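Local structure of putative cellulase CEL6 (Mycobacterium tuberculosis, 1UP3) at residues V140-D145 and D176-A182; G202-S206 and G251-D255; L241-P245 and A256-I260. The protein probably hydrolyses internal beta-1,4-glycosidic links of cellulose, as an endoglucanase of glycoside hydrolase family 6. One frame throughout, in Å; residues are numbered along the deposited sequence.

Interaction 1: residues V140-D145 and D176-A182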
# COMPACT_ATOMS: atom_id res chain seq x y z
N VAL A 140 0.76 12.88 8.71
CA VAL A 140 0.31 11.52 8.85
C VAL A 140 -0.68 11.43 10.01
O VAL A 140 -1.68 10.73 9.91
CB VAL A 140 1.48 10.53 8.98
CG1 VAL A 140 0.95 9.11 9.23
CG2 VAL A 140 2.31 10.58 7.69
N ARG A 141 -0.38 12.10 11.12
CA ARG A 141 -1.33 12.16 12.22
C ARG A 141 -2.67 12.78 11.80
O ARG A 141 -3.75 12.31 12.21
CB ARG A 141 -0.73 12.92 13.41
CG ARG A 141 -1.63 12.83 14.65
CD ARG A 141 -1.11 13.57 15.90
NE ARG A 141 0.31 13.73 15.85
CZ ARG A 141 1.02 14.83 15.64
NH1 ARG A 141 0.47 16.05 15.57
NH2 ARG A 141 2.35 14.69 15.55
N TYR A 142 -2.62 13.83 10.97
CA TYR A 142 -3.82 14.47 10.45
C TYR A 142 -4.66 13.46 9.65
O TYR A 142 -5.88 13.37 9.81
CB TYR A 142 -3.46 15.67 9.59
CG TYR A 142 -4.68 16.47 9.18
CD1 TYR A 142 -5.25 17.37 10.03
CD2 TYR A 142 -5.30 16.24 7.94
CE1 TYR A 142 -6.39 18.08 9.69
CE2 TYR A 142 -6.45 16.96 7.58
CZ TYR A 142 -7.00 17.86 8.49
OH TYR A 142 -8.15 18.60 8.20
N ALA A 143 -4.00 12.67 8.81
CA ALA A 143 -4.68 11.63 8.06
C ALA A 143 -5.38 10.63 8.97
O ALA A 143 -6.52 10.30 8.76
CB ALA A 143 -3.71 10.93 7.13
N VAL A 144 -4.70 10.16 10.00
CA VAL A 144 -5.28 9.21 10.93
C VAL A 144 -6.49 9.83 11.59
O VAL A 144 -7.58 9.23 11.63
CB VAL A 144 -4.27 8.75 12.00
CG1 VAL A 144 -4.96 7.97 13.11
CG2 VAL A 144 -3.16 7.89 11.37
N ASP A 145 -6.32 11.04 12.12
CA ASP A 145 -7.40 11.69 12.88
C ASP A 145 -8.62 11.96 12.02
O ASP A 145 -9.74 11.93 12.53
CB ASP A 145 -6.93 13.02 13.45
CG ASP A 145 -5.96 12.89 14.63
OD1 ASP A 145 -5.78 11.79 15.20
OD2 ASP A 145 -5.41 13.92 15.08
N ASP A 176 3.67 8.26 17.85
CA ASP A 176 3.58 9.70 17.64
C ASP A 176 2.47 10.14 16.71
O ASP A 176 1.95 11.24 16.87
CB ASP A 176 4.87 10.26 17.09
CG ASP A 176 4.89 11.79 17.10
OD1 ASP A 176 4.82 12.36 18.22
OD2 ASP A 176 4.94 12.51 16.07
N VAL A 177 2.10 9.32 15.72
CA VAL A 177 1.06 9.75 14.77
C VAL A 177 -0.32 9.21 15.14
O VAL A 177 -1.24 9.34 14.38
CB VAL A 177 1.43 9.42 13.28
CG1 VAL A 177 2.77 10.04 12.89
CG2 VAL A 177 1.41 7.89 13.07
N GLY A 178 -0.40 8.61 16.32
CA GLY A 178 -1.63 8.11 16.89
C GLY A 178 -2.13 6.83 16.30
O GLY A 178 -3.32 6.69 16.12
N VAL A 179 -1.25 5.87 16.02
CA VAL A 179 -1.63 4.55 15.52
C VAL A 179 -2.76 3.88 16.34
O VAL A 179 -3.54 3.10 15.80
CB VAL A 179 -0.40 3.62 15.41
CG1 VAL A 179 0.16 3.29 16.80
CG2 VAL A 179 -0.72 2.34 14.66
N GLY A 180 -2.81 4.19 17.63
CA GLY A 180 -3.87 3.75 18.53
C GLY A 180 -5.29 4.08 18.10
O GLY A 180 -6.23 3.36 18.49
N ARG A 181 -5.46 5.16 17.35
CA ARG A 181 -6.75 5.57 16.82
C ARG A 181 -7.11 4.80 15.54
O ARG A 181 -8.26 4.67 15.19
CB ARG A 181 -6.70 7.07 16.54
CG ARG A 181 -8.02 7.71 16.24
CD ARG A 181 -8.04 9.24 16.23
NE ARG A 181 -7.43 9.87 17.41
CZ ARG A 181 -7.96 9.90 18.64
NH1 ARG A 181 -9.12 9.30 18.91
NH2 ARG A 181 -7.31 10.52 19.62
N ALA A 182 -6.08 4.31 14.86
CA ALA A 182 -6.26 3.53 13.63
C ALA A 182 -6.39 2.04 13.99
O ALA A 182 -6.35 1.66 15.17
CB ALA A 182 -5.10 3.76 12.71
O HOH W 1 -3.84 10.33 15.45

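Interaction 2: residues G202-S206 and G251-D255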
# COMPACT_ATOMS: atom_id res chain seq x y z
N GLY A 202 6.15 -7.53 12.55
CA GLY A 202 4.83 -7.03 12.89
C GLY A 202 4.42 -7.33 14.33
O GLY A 202 3.86 -6.49 15.03
N GLU A 203 4.68 -8.55 14.77
CA GLU A 203 4.33 -8.88 16.14
C GLU A 203 5.16 -8.05 17.11
O GLU A 203 4.66 -7.70 18.17
CB GLU A 203 4.50 -10.39 16.37
CG GLU A 203 3.50 -11.25 15.58
CD GLU A 203 2.04 -10.97 15.84
OE1 GLU A 203 1.67 -10.88 17.04
OE2 GLU A 203 1.24 -10.88 14.85
N ALA A 204 6.42 -7.76 16.78
CA ALA A 204 7.27 -6.92 17.62
C ALA A 204 6.73 -5.51 17.71
O ALA A 204 6.58 -4.94 18.82
CB ALA A 204 8.68 -6.91 17.12
N ILE A 205 6.32 -4.96 16.57
CA ILE A 205 5.79 -3.60 16.55
C ILE A 205 4.45 -3.58 17.29
O ILE A 205 4.17 -2.65 18.03
CB ILE A 205 5.68 -3.04 15.13
CG1 ILE A 205 7.08 -2.83 14.53
CG2 ILE A 205 4.83 -1.75 15.10
CD1 ILE A 205 7.08 -2.32 13.11
N SER A 206 3.63 -4.60 17.08
CA SER A 206 2.35 -4.72 17.77
C SER A 206 2.55 -4.64 19.29
O SER A 206 1.84 -3.92 19.99
CB SER A 206 1.64 -6.00 17.39
OG SER A 206 0.41 -6.13 18.09
N GLY A 251 -0.04 -14.81 11.65
CA GLY A 251 0.35 -13.93 12.76
C GLY A 251 -0.82 -13.58 13.64
O GLY A 251 -1.92 -13.28 13.15
N ALA A 252 -0.59 -13.57 14.95
CA ALA A 252 -1.64 -13.30 15.91
C ALA A 252 -2.36 -11.95 15.71
O ALA A 252 -3.55 -11.84 16.01
CB ALA A 252 -1.08 -13.35 17.29
N HIS A 253 -1.62 -10.94 15.27
CA HIS A 253 -2.16 -9.61 15.02
C HIS A 253 -2.15 -9.23 13.53
O HIS A 253 -2.37 -8.05 13.21
CB HIS A 253 -1.40 -8.60 15.84
CG HIS A 253 -1.51 -8.84 17.31
ND1 HIS A 253 -0.58 -9.58 18.00
CD2 HIS A 253 -2.45 -8.47 18.21
CE1 HIS A 253 -0.94 -9.65 19.27
NE2 HIS A 253 -2.07 -8.99 19.42
N ALA A 254 -1.96 -10.20 12.64
CA ALA A 254 -1.98 -9.97 11.18
C ALA A 254 -3.41 -10.10 10.70
O ALA A 254 -3.94 -11.22 10.61
CB ALA A 254 -1.06 -10.99 10.49
N ASP A 255 -4.06 -8.99 10.41
CA ASP A 255 -5.44 -8.98 9.91
C ASP A 255 -5.54 -9.57 8.49
O ASP A 255 -6.58 -10.16 8.13
CB ASP A 255 -6.00 -7.56 9.84
CG ASP A 255 -6.42 -6.96 11.19
OD1 ASP A 255 -6.55 -7.73 12.19
OD2 ASP A 255 -6.60 -5.72 11.29

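Interaction 3: residues L241-P245 and A256-I260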
# COMPACT_ATOMS: atom_id res chain seq x y z
N LEU A 241 5.10 -13.74 -7.44
CA LEU A 241 3.87 -13.44 -6.71
C LEU A 241 3.87 -14.23 -5.41
O LEU A 241 4.26 -15.44 -5.38
CB LEU A 241 2.66 -13.86 -7.51
CG LEU A 241 2.48 -13.26 -8.89
CD1 LEU A 241 1.28 -13.94 -9.54
CD2 LEU A 241 2.31 -11.76 -8.82
N GLY A 242 3.40 -13.57 -4.35
CA GLY A 242 3.19 -14.21 -3.06
C GLY A 242 1.75 -14.65 -2.85
O GLY A 242 0.93 -14.66 -3.80
N ALA A 243 1.44 -15.06 -1.63
CA ALA A 243 0.10 -15.52 -1.27
C ALA A 243 -0.98 -14.58 -1.71
O ALA A 243 -0.85 -13.39 -1.50
CB ALA A 243 -0.01 -15.65 0.25
N PRO A 244 -2.05 -15.07 -2.34
CA PRO A 244 -3.16 -14.21 -2.68
C PRO A 244 -3.81 -13.61 -1.43
O PRO A 244 -3.70 -14.19 -0.33
CB PRO A 244 -4.13 -15.10 -3.45
CG PRO A 244 -3.33 -16.30 -3.87
CD PRO A 244 -2.19 -16.43 -2.92
N PRO A 245 -4.43 -12.45 -1.59
CA PRO A 245 -5.03 -11.76 -0.45
C PRO A 245 -5.98 -12.66 0.34
O PRO A 245 -6.79 -13.41 -0.22
CB PRO A 245 -5.72 -10.55 -1.09
CG PRO A 245 -4.93 -10.31 -2.33
CD PRO A 245 -4.53 -11.65 -2.82
N ALA A 256 -4.51 -9.35 7.67
CA ALA A 256 -4.56 -9.85 6.30
C ALA A 256 -3.23 -9.84 5.62
O ALA A 256 -2.35 -9.05 5.96
CB ALA A 256 -5.53 -8.98 5.44
N TYR A 257 -3.12 -10.70 4.61
CA TYR A 257 -2.18 -10.54 3.51
C TYR A 257 -2.92 -9.83 2.39
O TYR A 257 -4.04 -10.23 2.07
CB TYR A 257 -1.66 -11.89 3.00
CG TYR A 257 -1.09 -12.82 4.03
CD1 TYR A 257 -0.54 -12.35 5.20
CD2 TYR A 257 -1.12 -14.20 3.82
CE1 TYR A 257 -0.01 -13.24 6.17
CE2 TYR A 257 -0.62 -15.08 4.75
CZ TYR A 257 -0.08 -14.59 5.92
OH TYR A 257 0.40 -15.44 6.87
N LEU A 258 -2.37 -8.73 1.89
CA LEU A 258 -2.97 -7.95 0.81
C LEU A 258 -2.01 -7.82 -0.34
O LEU A 258 -0.79 -7.94 -0.16
CB LEU A 258 -3.38 -6.55 1.27
CG LEU A 258 -4.41 -6.45 2.41
CD1 LEU A 258 -4.57 -5.00 2.82
CD2 LEU A 258 -5.74 -7.11 2.01
N TRP A 259 -2.54 -7.53 -1.53
CA TRP A 259 -1.65 -7.08 -2.61
C TRP A 259 -1.81 -5.56 -2.69
O TRP A 259 -2.83 -5.08 -3.18
CB TRP A 259 -1.98 -7.74 -3.95
CG TRP A 259 -1.55 -9.16 -4.04
CD1 TRP A 259 -1.12 -10.00 -3.02
CD2 TRP A 259 -1.51 -9.95 -5.24
NE1 TRP A 259 -0.87 -11.25 -3.52
CE2 TRP A 259 -1.06 -11.24 -4.88
CE3 TRP A 259 -1.78 -9.68 -6.58
CZ2 TRP A 259 -0.92 -12.27 -5.81
CZ3 TRP A 259 -1.61 -10.71 -7.52
CH2 TRP A 259 -1.20 -11.98 -7.11
N ILE A 260 -0.88 -4.84 -2.09
CA ILE A 260 -0.95 -3.38 -2.03
C ILE A 260 -0.32 -2.79 -3.28
O ILE A 260 -1.00 -2.16 -4.09
CB ILE A 260 -0.38 -2.86 -0.68
CG1 ILE A 260 -1.18 -3.50 0.46
CG2 ILE A 260 -0.50 -1.31 -0.65
CD1 ILE A 260 -0.72 -3.18 1.83

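Interaction 1: residues V140-D145 and D176-A182
Arg141 lays its CB and CG against the carbonyl of Val177, with CG 3.5 Å from Val177 O, and then carries its charge on to Asp176. A tight bend near its far end (chi3 -24°) swings the guanidinium round so that NE donates to Asp176 O at 3.2 Å. This bond is nearly straight, at 164°, and reaches the oxygen in the carbonyl plane. NH2 makes a salt bridge to Asp176 OD2 whose hydrogen bond is weak (3.4 Å); the guanidinium and carboxylate planes stand almost perpendicular, and OD2 alone of the carboxylate comes near. The same NH2 is bridged more strongly by Asp138, one turn back on its own helix. Arginine suits this place because its methylenes can line a backbone while its several N-H groups serve both a carbonyl and two acids.

Beneath the polar edge the contact is mainly apolar. Val140 CG1 meets Val177 CG2 at 4.1 Å, and Val144 CG1 packs on Ala182 CB at 4.2 Å and Arg181 CB at 3.9 Å; valine, short and branched, suits positions 140 and 144, where the helix lies close to the loop. Gly178 takes a positive phi as the C-prime residue of a Schellman motif ending helix 167-176, a conformation that favours glycine. Nearer solvent, where Arg181 is exposed, Asp145 OD1 and Arg181 NE form a weak salt bridge of 3.4 Å, poorly aligned, the carboxylate and guanidinium planes standing 68° apart.

The contact thus joins the outer helix 130-147 to the turn that leads from helix 167-176 into strand 184-187. On the inner side, Val140 and Val144 rest on Val157 of strand 153-158 and Ala182 on Val155, while Tyr142 and Ala143 face Ile101 of helix 94-108.

Interaction 2: residues G202-S206 and G251-D255
The bend of Glu203 at chi2 (-58°) turns its carboxylate toward the chain at 251-255, while His253, with CG beside its own backbone N (chi1 -61°), holds its imidazole alongside that N-H, so that one carboxylate can take both. His253 ND1 donates to Glu203 OE1 at 2.8 Å and almost straight (174°), the oxygen lying in the ring plane at its edge; ND1 meets OE1 on its syn side, somewhat out of the carboxylate plane. His253 N donates to Glu203 OE2 at 2.9 Å, on the syn lone pair. Carboxylate and ring are nearly coplanar, and the two bonds fix the rotation of both. The acid would probably polarise the imidazole and favour its protonation. OE2 has a further partner in Tyr214 OH.

Gly251 to Ala254 form a type I beta turn, closed by Ala254 N to Gly251 O at 3.1 Å, which leaves His253 N available for the glutamate. Glycine suits position 251, since OE2 sits where a beta carbon would press. The turn leads into strand 254-258 at the edge of the parallel sheet, beside strand 213-217; helix 195-208, which carries Glu203, is the crossover of the beta-alpha-beta unit from 184-187 to 213-217.

Ser206 OG sits over one face of the His253 ring, 3.4 Å from CG, small enough to fit there while bonding to Ser212 O. Elsewhere the histidine meets His213 edge-to-face.

Interaction 3: residues L241-P245 and A256-I260
Trp259, with CG beside its backbone N (chi1 -75°), sends its indole into a hollow shaped by the bend of 241-245, and Pro245 closes over it from one side. Pro245 CD lies 3.8 Å from the centroid of the five-membered ring and only 13° off its normal, a CH-pi contact suited to the compact, rigid pyrrolidine, which sets CD over the ring. Along the indole edge runs a row of backbone carbonyls: Ala243 O takes the NE1 hydrogen at 2.9 Å (153°), and Gly242 O comes within 3.6 Å of CZ2. NE1 stands above the carbonyl plane of Ala243 and off the lone pairs; Thr218 OG1 is bonded to the same oxygen. Beyond the six-membered ring, the forked end of Leu241 meets CH2, with CD2 at 3.9 Å; the leucine also touches Leu288 and Ala289 of helix 282-291.

The indole is presented by the first residue after strand 254-258, the last strand of the seven-stranded parallel sheet, which in family 6 forms a distorted, incomplete alpha/beta barrel. Two residues earlier, on the strand, Tyr257 points toward the loop and lets the small methyl of Ala243 touch its ring, CB to CD2 at 4.0 Å; a small residue suits so broad a neighbour. The hydroxyl of Tyr257 is bound by Ala250 N, and the ring rests on Thr195 and Ile199 of helix 195-208. Pro245 brings its CA to Tyr257 O, a CA-H...O contact of 3.1 Å, beside the backbone hydrogen bond of Tyr257 with Thr246, while Leu258 points away from the loop and touches Val215 of strand 213-217.

From the N terminus, interaction 1 comes first: it closes a loop of about thirty residues, running from helix 130-147 through strand 153-158 and helix 167-176 to the approach of strand 184-187. It is complete before interaction 2 opens at 202-206. Interactions 2 and 3 cross, for 241-245 falls between 202-206 and 251-255, and 256-260 follows directly on the latter; both use strand 254-258. Interaction 2 fixes the entrance of that strand to helix 195-208, across a long excursion, whereas interaction 3 closes a short loop at its exit. Their centres lie about 16 Å apart; that of interaction 1 is about 18 Å from interaction 2 and 24 Å from interaction 3.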